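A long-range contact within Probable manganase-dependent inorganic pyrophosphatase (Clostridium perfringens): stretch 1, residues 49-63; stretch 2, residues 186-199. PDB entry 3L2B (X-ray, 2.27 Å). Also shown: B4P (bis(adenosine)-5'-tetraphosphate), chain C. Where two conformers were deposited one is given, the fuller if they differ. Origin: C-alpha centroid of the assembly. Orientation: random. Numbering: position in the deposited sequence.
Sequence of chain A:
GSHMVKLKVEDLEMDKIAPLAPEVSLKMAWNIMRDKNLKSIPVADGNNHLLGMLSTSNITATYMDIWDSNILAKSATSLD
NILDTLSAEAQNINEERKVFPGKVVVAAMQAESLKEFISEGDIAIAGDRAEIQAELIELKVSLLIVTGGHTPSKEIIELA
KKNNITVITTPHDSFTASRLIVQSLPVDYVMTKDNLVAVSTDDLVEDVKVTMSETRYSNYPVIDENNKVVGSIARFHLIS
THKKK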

ATOM      1  N   HIS A  49      28.559  -0.712   1.847  1.00 52.19           N
ATOM      2  CA  HIS A  49      28.344  -1.490   3.068  1.00 52.16           C
ATOM      3  C   HIS A  49      26.823  -1.739   3.228  1.00 50.85           C
ATOM      4  O   HIS A  49      26.005  -0.928   2.789  1.00 50.80           O
ATOM      5  N   LEU A  50      26.465  -2.864   3.853  1.00 49.77           N
ATOM      6  CA  LEU A  50      25.062  -3.279   4.013  1.00 48.33           C
ATOM      7  C   LEU A  50      24.356  -2.452   5.087  1.00 47.81           C
ATOM      8  O   LEU A  50      24.803  -2.343   6.212  1.00 49.05           O
ATOM      9  N   LEU A  51      23.251  -1.843   4.727  1.00 46.97           N
ATOM     10  CA  LEU A  51      22.452  -1.132   5.733  1.00 47.39           C
ATOM     11  C   LEU A  51      21.203  -1.932   6.135  1.00 46.59           C
ATOM     12  O   LEU A  51      20.728  -1.852   7.259  1.00 46.86           O
ATOM     13  N   GLY A  52      20.690  -2.707   5.191  1.00 46.56           N
ATOM     14  CA  GLY A  52      19.485  -3.515   5.417  1.00 46.12           C
ATOM     15  C   GLY A  52      18.957  -4.214   4.175  1.00 45.59           C
ATOM     16  O   GLY A  52      19.668  -4.405   3.176  1.00 45.56           O
ATOM     17  N   MET A  53      17.683  -4.575   4.250  1.00 45.13           N
ATOM     18  CA  MET A  53      17.006  -5.315   3.187  1.00 45.08           C
ATOM     19  C   MET A  53      15.525  -4.916   3.023  1.00 43.34           C
ATOM     20  O   MET A  53      14.804  -4.705   4.001  1.00 42.22           O
ATOM     21  N   LEU A  54      15.133  -4.799   1.760  1.00 41.75           N
ATOM     22  CA  LEU A  54      13.775  -4.486   1.370  1.00 41.56           C
ATOM     23  C   LEU A  54      13.028  -5.723   0.824  1.00 41.10           C
ATOM     24  O   LEU A  54      13.488  -6.400  -0.074  1.00 39.22           O
ATOM     25  N   SER A  55      11.874  -5.999   1.392  1.00 40.96           N
ATOM     26  CA  SER A  55      10.978  -7.025   0.817  1.00 41.58           C
ATOM     27  C   SER A  55       9.572  -6.480   0.651  1.00 41.31           C
ATOM     28  O   SER A  55       9.234  -5.395   1.157  1.00 41.10           O
ATOM     29  N   THR A  56       8.714  -7.276   0.030  1.00 41.60           N
ATOM     30  CA  THR A  56       7.298  -6.881  -0.056  1.00 41.45           C
ATOM     31  C   THR A  56       6.589  -6.961   1.296  1.00 41.17           C
ATOM     32  O   THR A  56       5.557  -6.354   1.448  1.00 41.72           O
ATOM     33  N   SER A  57       7.162  -7.665   2.269  1.00 40.70           N
ATOM     34  CA  SER A  57       6.646  -7.650   3.643  1.00 41.40           C
ATOM     35  C   SER A  57       6.825  -6.294   4.336  1.00 40.64           C
ATOM     36  O   SER A  57       5.922  -5.814   5.016  1.00 41.47           O
ATOM     37  N   ASN A  58       7.980  -5.658   4.138  1.00 39.56           N
ATOM     38  CA  ASN A  58       8.215  -4.271   4.632  1.00 38.55           C
ATOM     39  C   ASN A  58       7.272  -3.271   3.969  1.00 37.56           C
ATOM     40  O   ASN A  58       6.732  -2.354   4.580  1.00 36.78           O
ATOM     41  N   ILE A  59       7.193  -3.395   2.658  1.00 37.87           N
ATOM     42  CA  ILE A  59       6.432  -2.461   1.837  1.00 38.56           C
ATOM     43  C   ILE A  59       4.957  -2.570   2.229  1.00 39.85           C
ATOM     44  O   ILE A  59       4.294  -1.558   2.480  1.00 40.16           O
ATOM     45  N   THR A  60       4.462  -3.805   2.323  1.00 39.62           N
ATOM     46  CA  THR A  60       3.052  -3.999   2.673  1.00 40.81           C
ATOM     47  C   THR A  60       2.753  -3.425   4.060  1.00 41.28           C
ATOM     48  O   THR A  60       1.766  -2.716   4.249  1.00 40.40           O
ATOM     49  N   ALA A  61       3.626  -3.726   5.014  1.00 41.62           N
ATOM     50  CA  ALA A  61       3.416  -3.276   6.377  1.00 43.07           C
ATOM     51  C   ALA A  61       3.322  -1.758   6.413  1.00 43.15           C
ATOM     52  O   ALA A  61       2.467  -1.202   7.065  1.00 43.77           O
ATOM     53  N   THR A  62       4.186  -1.101   5.657  1.00 43.60           N
ATOM     54  CA  THR A  62       4.215   0.357   5.595  1.00 43.77           C
ATOM     55  C   THR A  62       3.011   0.930   4.867  1.00 44.60           C
ATOM     56  O   THR A  62       2.392   1.887   5.351  1.00 44.38           O
ATOM     57  N   TYR A  63       2.668   0.364   3.719  1.00 44.95           N
ATOM     58  CA  TYR A  63       1.488   0.823   2.977  0.50 46.07           C
ATOM     59  C   TYR A  63       0.202   0.602   3.774  1.00 46.92           C
ATOM     60  O   TYR A  63      -0.674   1.433   3.778  1.00 46.50           O
ATOM     61  N   PRO A 186      11.693   6.814   1.563  1.00 39.97           N
ATOM     62  CA  PRO A 186      12.972   6.139   1.271  1.00 40.53           C
ATOM     63  C   PRO A 186      13.048   4.749   1.843  1.00 40.23           C
ATOM     64  O   PRO A 186      12.545   4.498   2.925  1.00 38.86           O
ATOM     65  N   VAL A 187      13.694   3.845   1.112  1.00 41.00           N
ATOM     66  CA  VAL A 187      13.705   2.451   1.512  1.00 41.57           C
ATOM     67  C   VAL A 187      14.252   2.285   2.931  1.00 43.22           C
ATOM     68  O   VAL A 187      13.802   1.379   3.656  1.00 43.57           O
ATOM     69  N   ASP A 188      15.171   3.160   3.362  1.00 44.30           N
ATOM     70  CA  ASP A 188      15.809   2.981   4.683  1.00 45.35           C
ATOM     71  C   ASP A 188      14.874   3.277   5.832  1.00 45.76           C
ATOM     72  O   ASP A 188      15.151   2.901   6.967  1.00 46.18           O
ATOM     73  N   TYR A 189      13.738   3.907   5.551  1.00 45.81           N
ATOM     74  CA  TYR A 189      12.724   4.040   6.600  1.00 46.29           C
ATOM     75  C   TYR A 189      11.964   2.742   6.793  1.00 45.99           C
ATOM     76  O   TYR A 189      11.474   2.456   7.872  1.00 46.20           O
ATOM     77  N   VAL A 190      11.912   1.961   5.729  1.00 45.74           N
ATOM     78  CA  VAL A 190      10.976   0.817   5.617  1.00 46.01           C
ATOM     79  C   VAL A 190      11.659  -0.547   5.736  1.00 45.49           C
ATOM     80  O   VAL A 190      11.104  -1.514   6.217  1.00 45.58           O
ATOM     81  N   MET A 191      12.902  -0.585   5.308  1.00 45.77           N
ATOM     82  CA  MET A 191      13.658  -1.824   5.193  1.00 45.77           C
ATOM     83  C   MET A 191      13.860  -2.487   6.542  1.00 46.64           C
ATOM     84  O   MET A 191      13.877  -1.843   7.584  1.00 46.55           O
ATOM     85  N   THR A 192      14.031  -3.794   6.497  1.00 47.88           N
ATOM     86  CA  THR A 192      14.510  -4.552   7.659  1.00 50.08           C
ATOM     87  C   THR A 192      15.955  -4.129   7.969  1.00 51.28           C
ATOM     88  O   THR A 192      16.819  -4.224   7.113  1.00 50.22           O
ATOM     89  N   LYS A 193      16.187  -3.631   9.181  1.00 53.86           N
ATOM     90  CA  LYS A 193      17.534  -3.243   9.640  1.00 56.04           C
ATOM     91  C   LYS A 193      18.011  -4.207  10.705  1.00 58.00           C
ATOM     92  O   LYS A 193      19.001  -4.922  10.547  1.00 59.23           O
ATOM     93  N   ASP A 194      17.248  -4.257  11.778  1.00 59.54           N
ATOM     94  CA  ASP A 194      17.577  -5.088  12.928  1.00 61.40           C
ATOM     95  C   ASP A 194      17.325  -6.553  12.635  1.00 61.38           C
ATOM     96  O   ASP A 194      16.350  -6.913  11.967  1.00 61.01           O
ATOM     97  N   ASN A 195      18.229  -7.391  13.116  1.00 61.74           N
ATOM     98  CA  ASN A 195      18.097  -8.845  12.976  1.00 62.17           C
ATOM     99  C   ASN A 195      18.041  -9.303  11.502  1.00 60.21           C
ATOM    100  O   ASN A 195      17.475 -10.340  11.160  1.00 60.53           O
ATOM    101  N   LEU A 196      18.628  -8.493  10.637  1.00 58.19           N
ATOM    102  CA  LEU A 196      18.901  -8.912   9.269  1.00 56.36           C
ATOM    103  C   LEU A 196      19.969  -9.961   9.395  1.00 55.53           C
ATOM    104  O   LEU A 196      20.935  -9.783  10.128  1.00 56.65           O
ATOM    105  N   VAL A 197      19.759 -11.086   8.741  1.00 53.85           N
ATOM    106  CA  VAL A 197      20.735 -12.162   8.776  1.00 53.07           C
ATOM    107  C   VAL A 197      21.475 -12.206   7.451  1.00 51.67           C
ATOM    108  O   VAL A 197      20.892 -12.452   6.400  1.00 50.68           O
ATOM    109  N   ALA A 198      22.774 -11.924   7.530  1.00 51.40           N
ATOM    110  CA  ALA A 198      23.671 -11.916   6.381  1.00 50.08           C
ATOM    111  C   ALA A 198      24.723 -12.965   6.580  1.00 50.60           C
ATOM    112  O   ALA A 198      24.973 -13.393   7.691  1.00 52.05           O
ATOM    113  N   VAL A 199      25.353 -13.361   5.488  1.00 49.79           N
ATOM    114  CA  VAL A 199      26.491 -14.257   5.543  1.00 49.67           C
ATOM    115  C   VAL A 199      27.697 -13.599   4.877  1.00 49.57           C
ATOM    116  O   VAL A 199      27.562 -12.709   4.041  1.00 48.73           O
TER

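The apolar centre of the contact forms around Leu54, whose CA-to-CB bond runs sideways to the other stretch but whose end comes nearer. With chi1 t and chi2 p, its CD1 lies 3.7 Å from Val190 CG1 and its CD2 3.7 Å from Val187 CG1. Both valines point toward stretch 1, Val187 with chi1 m and Val190 with chi1 t. Val190 also packs against the helix that follows the strand: its CG1 is 3.4 Å from Asn58 CB, and its CG2 approaches Thr62 OG1 at 3.1 Å. Thr62 (m) does not leave that hydroxyl unpaired, since OG1 donates to Asn58 O at 3.1 Å within its own helix.

Along the strand, Met191 (p, t, t) extends past Gly52 to bring its CE 3.9 Å from Leu51 CB. Gly52 CA sits 3.2 Å from Thr192 O, 3.4 Å from Leu196 CD2 and 4.0 Å from Met191 SD; a CB here would point toward stretch 2 and clash with Thr192 O and Met191 SD. Leu196 (t, p), placed at the end of a type II turn that starts at Lys193, points back toward the strand. Its CD1 meets Met53 CB at 3.7 Å, while its CD2 lies 3.9 Å from Leu50 CD2. Leu50 (t, p) closes this end of the apolar surface, its CD2 also reaching Ala198 CB at 4.0 Å.

A single antiparallel bridge ties the backbones together: Met53 N donates to Thr192 O at 3.0 Å, and Thr192 N donates to Met53 O at 2.8 Å. Beside it begins the polar edge. Asn58 (m) points toward stretch 2 and uses both ends of its amide: ND2 donates to Thr192 OG1 at 3.0 Å, whereas OD1 accepts from Ser55 N at 2.8 Å. Water 1 donates to Asn58 OD1 at 2.7 Å and is hydrogen-bonded to Thr192 OG1 at 2.7 Å and to B4P O2E at 2.5 Å, linking both stretches to the ligand ribose.

Ser55 (p) caps the helix, its OG accepting from Asn58 N at 3.2 Å and, weakly, from Ser57 N at 2.8 Å. Ser57 OG lies 2.7 Å from B4P O2E. One adenine of B4P is held by the backbone of stretch 2: Val197 N donates to B4P N1A at 3.0 Å, and B4P N6A donates to Val197 O at 3.0 Å. Leu196 CD1, 3.3 Å from B4P N1A, and Met53 SD, 3.7 Å from B4P N7A, carry their packing onto the base.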

ATOM      1  CB  HIS A  49      28.937  -0.771   4.294  1.00 53.11           C
ATOM      2  CG  HIS A  49      30.444  -0.756   4.322  1.00 58.00           C
ATOM      3  ND1 HIS A  49      31.169  -0.533   5.475  1.00 60.45           N
ATOM      4  CD2 HIS A  49      31.358  -0.963   3.341  1.00 58.66           C
ATOM      5  CE1 HIS A  49      32.460  -0.615   5.203  1.00 61.93           C
ATOM      6  NE2 HIS A  49      32.602  -0.880   3.916  1.00 59.72           N
ATOM      7  CB  LEU A  50      24.951  -4.791   4.325  1.00 47.76           C
ATOM      8  CG  LEU A  50      23.533  -5.439   4.272  1.00 47.72           C
ATOM      9  CD1 LEU A  50      22.868  -5.354   2.888  1.00 41.79           C
ATOM     10  CD2 LEU A  50      23.618  -6.889   4.724  1.00 47.94           C
ATOM     11  CB  LEU A  51      22.030   0.227   5.213  1.00 47.41           C
ATOM     12  CG  LEU A  51      23.101   1.294   5.061  1.00 48.17           C
ATOM     13  CD1 LEU A  51      22.436   2.532   4.435  1.00 47.33           C
ATOM     14  CD2 LEU A  51      23.827   1.643   6.401  1.00 48.06           C
ATOM     15  CB  MET A  53      17.103  -6.812   3.460  1.00 46.24           C
ATOM     16  CG  MET A  53      16.482  -7.671   2.370  1.00 51.89           C
ATOM     17  SD  MET A  53      16.113  -9.350   2.971  1.00 63.07           S
ATOM     18  CE  MET A  53      17.442 -10.299   2.209  1.00 60.27           C
ATOM     19  CB  LEU A  54      13.763  -3.396   0.300  1.00 41.08           C
ATOM     20  CG  LEU A  54      12.348  -2.811   0.143  1.00 40.84           C
ATOM     21  CD1 LEU A  54      11.975  -1.991   1.376  1.00 34.51           C
ATOM     22  CD2 LEU A  54      12.195  -2.015  -1.163  1.00 40.19           C
ATOM     23  CB  SER A  55      10.866  -8.187   1.761  1.00 41.73           C
ATOM     24  OG  SER A  55       9.932  -7.825   2.762  1.00 43.63           O
ATOM     25  CB  THR A  56       6.497  -7.664  -1.096  1.00 42.82           C
ATOM     26  OG1 THR A  56       6.407  -9.029  -0.701  1.00 43.17           O
ATOM     27  CG2 THR A  56       7.144  -7.547  -2.483  1.00 43.60           C
ATOM     28  CB  SER A  57       7.296  -8.743   4.476  1.00 42.36           C
ATOM     29  OG  SER A  57       8.633  -8.423   4.829  1.00 44.53           O
ATOM     30  CB  ASN A  58       9.638  -3.751   4.258  1.00 37.85           C
ATOM     31  CG  ASN A  58      10.764  -4.621   4.743  1.00 39.34           C
ATOM     32  OD1 ASN A  58      11.674  -4.905   3.967  1.00 43.44           O
ATOM     33  ND2 ASN A  58      10.721  -5.066   5.993  1.00 39.44           N
ATOM     34  CB  ILE A  59       6.535  -2.760   0.319  1.00 39.59           C
ATOM     35  CG1 ILE A  59       7.995  -2.604  -0.192  1.00 41.26           C
ATOM     36  CG2 ILE A  59       5.595  -1.827  -0.481  1.00 38.23           C
ATOM     37  CD1 ILE A  59       8.174  -2.800  -1.699  1.00 41.05           C
ATOM     38  CB  THR A  60       2.628  -5.450   2.617  1.00 41.66           C
ATOM     39  OG1 THR A  60       2.729  -5.924   1.274  1.00 41.97           O
ATOM     40  CG2 THR A  60       1.198  -5.622   3.103  1.00 41.56           C
ATOM     41  CB  ALA A  61       4.518  -3.793   7.310  1.00 43.25           C
ATOM     42  CB  THR A  62       5.521   0.876   4.920  1.00 43.58           C
ATOM     43  OG1 THR A  62       6.628   0.515   5.738  1.00 44.00           O
ATOM     44  CG2 THR A  62       5.496   2.407   4.735  1.00 42.78           C
ATOM     45  CB  TYR A  63       1.364   0.146   1.607  0.50 46.43           C
ATOM     46  CG  TYR A  63       0.250   0.725   0.763  0.50 48.32           C
ATOM     47  CD1 TYR A  63       0.500   1.764  -0.123  0.50 50.86           C
ATOM     48  CD2 TYR A  63      -1.051   0.254   0.865  0.50 51.57           C
ATOM     49  CE1 TYR A  63      -0.515   2.319  -0.898  0.50 52.43           C
ATOM     50  CE2 TYR A  63      -2.081   0.798   0.097  0.50 53.43           C
ATOM     51  CZ  TYR A  63      -1.807   1.835  -0.791  0.50 54.04           C
ATOM     52  OH  TYR A  63      -2.811   2.412  -1.567  0.50 55.21           O
ATOM     53  CB  PRO A 186      14.017   7.036   1.962  1.00 41.72           C
ATOM     54  CG  PRO A 186      13.276   7.681   3.119  1.00 40.59           C
ATOM     55  CD  PRO A 186      11.802   7.783   2.656  1.00 40.19           C
ATOM     56  CB  VAL A 187      14.441   1.520   0.494  1.00 42.27           C
ATOM     57  CG1 VAL A 187      13.631   1.407  -0.831  1.00 39.98           C
ATOM     58  CG2 VAL A 187      15.821   2.005   0.238  1.00 42.36           C
ATOM     59  CB  ASP A 188      17.139   3.749   4.838  1.00 46.70           C
ATOM     60  CG  ASP A 188      16.953   5.251   4.999  1.00 47.16           C
ATOM     61  OD1 ASP A 188      17.903   5.904   5.428  1.00 48.89           O
ATOM     62  OD2 ASP A 188      15.890   5.787   4.643  1.00 49.84           O
ATOM     63  CB  TYR A 189      11.720   5.126   6.286  1.00 46.58           C
ATOM     64  CG  TYR A 189      10.712   5.372   7.408  1.00 46.13           C
ATOM     65  CD1 TYR A 189      11.117   5.887   8.628  1.00 45.97           C
ATOM     66  CD2 TYR A 189       9.361   5.090   7.236  1.00 46.26           C
ATOM     67  CE1 TYR A 189      10.187   6.155   9.654  1.00 46.01           C
ATOM     68  CE2 TYR A 189       8.419   5.332   8.264  1.00 46.66           C
ATOM     69  CZ  TYR A 189       8.838   5.872   9.463  1.00 46.86           C
ATOM     70  OH  TYR A 189       7.922   6.123  10.472  1.00 48.26           O
ATOM     71  CB  VAL A 190      10.221   0.928   4.269  1.00 45.48           C
ATOM     72  CG1 VAL A 190       9.701  -0.425   3.788  1.00 46.31           C
ATOM     73  CG2 VAL A 190       9.098   1.910   4.413  1.00 46.42           C
ATOM     74  CB  MET A 191      15.026  -1.545   4.534  1.00 45.37           C
ATOM     75  CG  MET A 191      16.026  -0.851   5.467  1.00 45.93           C
ATOM     76  SD  MET A 191      17.484  -0.161   4.635  1.00 44.74           S
ATOM     77  CE  MET A 191      18.201   0.594   6.104  1.00 45.59           C
ATOM     78  CB  THR A 192      14.462  -6.105   7.390  1.00 50.66           C
ATOM     79  OG1 THR A 192      13.145  -6.495   6.952  1.00 50.95           O
ATOM     80  CG2 THR A 192      14.859  -6.901   8.652  1.00 50.53           C
ATOM     81  CB  LYS A 193      17.532  -1.829  10.221  1.00 57.07           C
ATOM     82  CG  LYS A 193      17.301  -0.734   9.191  1.00 58.56           C
ATOM     83  CD  LYS A 193      16.953   0.598   9.825  1.00 60.72           C
ATOM     84  CE  LYS A 193      15.450   0.682  10.202  1.00 62.67           C
ATOM     85  NZ  LYS A 193      14.472   0.729   9.024  1.00 59.75           N
ATOM     86  CB  ASP A 194      16.746  -4.639  14.122  1.00 62.84           C
ATOM     87  CG  ASP A 194      16.978  -3.180  14.451  1.00 65.37           C
ATOM     88  OD1 ASP A 194      18.149  -2.836  14.748  1.00 68.66           O
ATOM     89  OD2 ASP A 194      16.016  -2.384  14.371  1.00 66.59           O
ATOM     90  CB  ASN A 195      16.874  -9.342  13.768  1.00 63.44           C
ATOM     91  CG  ASN A 195      16.691  -8.590  15.113  1.00 65.75           C
ATOM     92  OD1 ASN A 195      15.742  -7.823  15.281  1.00 66.76           O
ATOM     93  ND2 ASN A 195      17.616  -8.791  16.041  1.00 67.42           N
ATOM     94  CB  LEU A 196      19.374  -7.742   8.395  1.00 55.28           C
ATOM     95  CG  LEU A 196      19.705  -8.049   6.938  1.00 54.84           C
ATOM     96  CD1 LEU A 196      18.611  -8.846   6.214  1.00 56.52           C
ATOM     97  CD2 LEU A 196      19.962  -6.768   6.199  1.00 54.24           C
ATOM     98  CB  VAL A 197      20.063 -13.517   9.077  1.00 53.77           C
ATOM     99  CG1 VAL A 197      21.097 -14.625   9.139  1.00 53.77           C
ATOM    100  CG2 VAL A 197      19.251 -13.433  10.390  1.00 53.87           C
ATOM    101  CB  ALA A 198      24.330 -10.570   6.254  1.00 49.70           C
ATOM    102  CB  VAL A 199      26.175 -15.620   4.900  1.00 49.59           C
ATOM    103  CG1 VAL A 199      24.934 -16.210   5.518  1.00 49.48           C
ATOM    104  CG2 VAL A 199      25.994 -15.498   3.417  1.00 49.26           C
TER
HETATM  105  PA  B4P C   1      11.170 -15.303   3.633  1.00 52.58           P
HETATM  106  O1A B4P C   1      10.785 -16.265   4.669  1.00 56.52           O
HETATM  107  O2A B4P C   1      12.651 -15.490   3.075  1.00 59.37           O
HETATM  108  O3A B4P C   1      10.024 -15.376   2.542  1.00 53.06           O
HETATM  109  PB  B4P C   1      10.064 -14.922   1.012  1.00 52.62           P
HETATM  110  O1B B4P C   1      10.910 -15.825   0.213  1.00 55.51           O
HETATM  111  O2B B4P C   1      10.452 -13.383   0.895  1.00 55.97           O
HETATM  112  O3B B4P C   1       8.508 -15.102   0.674  1.00 54.03           O
HETATM  113  PG  B4P C   1       7.892 -16.487   0.153  1.00 56.15           P
HETATM  114  O1G B4P C   1       8.478 -17.588   0.952  1.00 57.40           O
HETATM  115  O2G B4P C   1       6.307 -16.457   0.090  1.00 55.77           O
HETATM  116  O3G B4P C   1       8.348 -16.544  -1.380  1.00 58.28           O
HETATM  117  PD  B4P C   1       7.782 -17.709  -2.338  1.00 56.92           P
HETATM  118  O1D B4P C   1       8.757 -17.995  -3.403  1.00 54.44           O
HETATM  119  O2D B4P C   1       7.375 -18.998  -1.468  1.00 56.97           O
HETATM  120  O5E B4P C   1      11.126 -13.857   4.300  1.00 53.12           O
HETATM  121  C5E B4P C   1       9.867 -13.258   4.618  1.00 51.19           C
HETATM  122  C4E B4P C   1      10.143 -11.808   4.995  1.00 49.11           C
HETATM  123  O4E B4P C   1      11.145 -11.761   6.003  1.00 49.03           O
HETATM  124  C3E B4P C   1      10.712 -11.040   3.825  1.00 48.41           C
HETATM  125  O3E B4P C   1       9.688 -10.306   3.209  1.00 43.33           O
HETATM  126  C2E B4P C   1      11.788 -10.156   4.400  1.00 49.70           C
HETATM  127  O2E B4P C   1      11.254  -8.895   4.756  1.00 50.57           O
HETATM  128  C1E B4P C   1      12.228 -10.854   5.660  1.00 50.03           C
HETATM  129  N9A B4P C   1      13.542 -11.490   5.378  1.00 48.22           N
HETATM  130  C8A B4P C   1      13.856 -12.233   4.287  1.00 48.60           C
HETATM  131  N7A B4P C   1      15.157 -12.645   4.328  1.00 48.47           N
HETATM  132  C5A B4P C   1      15.695 -12.171   5.459  1.00 48.14           C
HETATM  133  C6A B4P C   1      17.003 -12.227   6.114  1.00 49.87           C
HETATM  134  N6A B4P C   1      18.019 -12.904   5.573  1.00 50.40           N
HETATM  135  N1A B4P C   1      17.167 -11.571   7.285  1.00 54.24           N
HETATM  136  C2A B4P C   1      16.152 -10.896   7.853  1.00 51.64           C
HETATM  137  N3A B4P C   1      14.941 -10.798   7.302  1.00 51.24           N
HETATM  138  C4A B4P C   1      14.637 -11.393   6.132  1.00 49.57           C
HETATM  139  O5F B4P C   1       6.487 -17.006  -2.928  1.00 57.01           O
HETATM  140  C5F B4P C   1       6.633 -15.798  -3.655  1.00 55.75           C
HETATM  141  C4F B4P C   1       5.259 -15.338  -4.067  1.00 50.65           C
HETATM  142  O4F B4P C   1       4.713 -16.280  -4.997  1.00 50.59           O
HETATM  143  C3F B4P C   1       4.334 -15.268  -2.874  1.00 51.10           C
HETATM  144  O3F B4P C   1       4.218 -13.923  -2.404  1.00 51.56           O
HETATM  145  C2F B4P C   1       3.010 -15.785  -3.415  1.00 49.63           C
HETATM  146  O2F B4P C   1       2.297 -14.655  -3.873  1.00 48.76           O
HETATM  147  C1F B4P C   1       3.404 -16.693  -4.581  1.00 49.74           C
HETATM  148  N9B B4P C   1       3.335 -18.086  -4.094  1.00 49.41           N
HETATM  149  C8B B4P C   1       3.744 -18.560  -2.901  1.00 49.32           C
HETATM  150  N7B B4P C   1       3.473 -19.884  -2.798  1.00 49.03           N
HETATM  151  C5B B4P C   1       2.876 -20.277  -3.927  1.00 50.11           C
HETATM  152  C6B B4P C   1       2.329 -21.539  -4.459  1.00 49.87           C
HETATM  153  N6B B4P C   1       2.379 -22.676  -3.739  1.00 49.87           N
HETATM  154  N1B B4P C   1       1.785 -21.516  -5.682  1.00 51.41           N
HETATM  155  C2B B4P C   1       1.728 -20.397  -6.416  1.00 53.18           C
HETATM  156  N3B B4P C   1       2.190 -19.212  -5.992  1.00 52.25           N
HETATM  157  C4B B4P C   1       2.771 -19.089  -4.772  1.00 51.57           C
HETATM  158  O   HOH W   1      13.011  -7.199   4.320  1.00 42.93           O